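TT1696 protein (Thermus thermophilus, PDB 1UFB) is of unknown function but is a small helical protein of the HEPN family that may bind DNA. Local coordinates at residues D60-A63 / D64-E67. Residues are numbered along the deposited sequence; the frame is centred on the assembly and turned at random.
Sequences DLLA and DLPE
With chi1 of -64°, CG of Asp64 stands beside its own backbone N, and chi1 of -74° does the same for Leu65; the first torsion turns the flat face of the Asp64 carboxylate onto Asp60 O, the second lays the Leu65 branch against the last helical turn. The contact is the C-terminal end of the short helix 58-63 in the helical HEPN fold, where the chain passes into the loop leading to helix 73-83. Asp64 N gives the closing i to i+4 hydrogen bond to Asp60 O (3.0 Å), bent to 140° at the hydrogen. The same carbonyl oxygen lies over the face of the Asp64 carboxylate, 3.1 Å from CG; both groups are acceptors, and this is packing only. Water 1 donates to Asp60 OD1 at 3.1 Å and to Asp64 OD1 at 2.7 Å, joining the carboxylates on the exposed side, which probably offsets some of their repulsion. Their charged atoms are not in contact, Asp60 OD1 lying 5.0 Å from Asp64 OD2, and the C-terminal end of the helix may add to the unfavourable field.

Leu65 then takes an extended backbone, and its side chain covers the carbonyl ends of the turn, CG sitting 3.5 Å from Leu61 O. Beyond the turn, Leu62 reaches Leu75 and Ala79 of helix 73-83, Leu65 reaches Leu45 and His46 of helix 27-48, and both touch Phe122 of helix 106-126, which ties the helix end to the interior. Between the two leucines the apolar contact is loose, methyl to methyl, Leu62 CD2 meeting Leu65 CD1 at 4.3 Å.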
loop_
_atom_site.group_PDB
_atom_site.type_symbol
_atom_site.label_atom_id
_atom_site.label_comp_id
_atom_site.label_asym_id
_atom_site.label_seq_id
_atom_site.Cartn_x
_atom_site.Cartn_y
_atom_site.Cartn_z
ATOM N N ASP A 60 -11.285 13.835 -4.974
ATOM C CA ASP A 60 -10.659 14.905 -5.788
ATOM C C ASP A 60 -10.443 14.412 -7.246
ATOM O O ASP A 60 -10.549 15.186 -8.192
ATOM C CB ASP A 60 -9.268 15.296 -5.292
ATOM C CG ASP A 60 -9.289 16.162 -4.025
ATOM O OD1 ASP A 60 -9.819 17.263 -4.054
ATOM O OD2 ASP A 60 -8.743 15.749 -3.000
ATOM N N LEU A 61 -10.053 13.136 -7.390
ATOM C CA LEU A 61 -9.787 12.556 -8.699
ATOM C C LEU A 61 -11.006 12.640 -9.628
ATOM O O LEU A 61 -10.854 12.889 -10.848
ATOM C CB LEU A 61 -9.297 11.087 -8.549
ATOM C CG LEU A 61 -7.843 11.109 -7.992
ATOM C CD1 LEU A 61 -7.350 9.658 -7.704
ATOM C CD2 LEU A 61 -6.903 11.771 -8.976
ATOM N N LEU A 62 -12.183 12.445 -9.040
ATOM C CA LEU A 62 -13.431 12.527 -9.771
ATOM C C LEU A 62 -13.833 13.979 -10.015
ATOM O O LEU A 62 -14.408 14.283 -11.027
ATOM C CB LEU A 62 -14.556 11.893 -8.975
ATOM C CG LEU A 62 -14.597 10.352 -8.960
ATOM C CD1 LEU A 62 -15.655 9.866 -7.946
ATOM C CD2 LEU A 62 -14.919 9.839 -10.336
ATOM N N ALA A 63 -13.584 14.853 -9.044
ATOM C CA ALA A 63 -13.963 16.278 -9.149
ATOM C C ALA A 63 -13.159 17.046 -10.144
ATOM O O ALA A 63 -13.640 18.045 -10.694
ATOM C CB ALA A 63 -13.820 16.980 -7.759
ATOM N N ASP A 64 -11.933 16.619 -10.373
ATOM C CA ASP A 64 -11.047 17.336 -11.274
ATOM C C ASP A 64 -11.162 16.894 -12.741
ATOM O O ASP A 64 -10.427 17.378 -13.583
ATOM C CB ASP A 64 -9.584 17.157 -10.808
ATOM C CG ASP A 64 -9.307 17.775 -9.403
ATOM O OD1 ASP A 64 -10.122 18.599 -8.885
ATOM O OD2 ASP A 64 -8.247 17.422 -8.806
ATOM N N LEU A 65 -12.047 15.956 -13.045
ATOM C CA LEU A 65 -12.179 15.498 -14.442
ATOM C C LEU A 65 -12.758 16.571 -15.391
ATOM O O LEU A 65 -13.526 17.435 -14.956
ATOM C CB LEU A 65 -13.061 14.271 -14.484
ATOM C CG LEU A 65 -12.433 12.983 -13.974
ATOM C CD1 LEU A 65 -13.553 11.936 -13.833
ATOM C CD2 LEU A 65 -11.264 12.555 -14.879
ATOM N N PRO A 66 -12.386 16.531 -16.691
ATOM C CA PRO A 66 -12.930 17.547 -17.611
ATOM C C PRO A 66 -14.457 17.619 -17.566
ATOM O O PRO A 66 -15.166 16.657 -17.243
ATOM C CB PRO A 66 -12.405 17.114 -18.988
ATOM C CG PRO A 66 -11.101 16.422 -18.652
ATOM C CD PRO A 66 -11.496 15.600 -17.414
ATOM N N GLU A 67 -14.948 18.803 -17.892
ATOM C CA GLU A 67 -16.348 19.077 -17.855
ATOM C C GLU A 67 -17.146 18.119 -18.702
ATOM O O GLU A 67 -18.300 17.805 -18.369
ATOM C CB GLU A 67 -16.588 20.529 -18.338
ATOM C CG GLU A 67 -18.030 20.967 -18.244
ATOM C CD GLU A 67 -18.167 22.454 -18.545
ATOM O OE1 GLU A 67 -18.708 22.779 -19.608
ATOM O OE2 GLU A 67 -17.726 23.295 -17.719
HETATM O O HOH W 1 -9.141 19.204 -6.437
#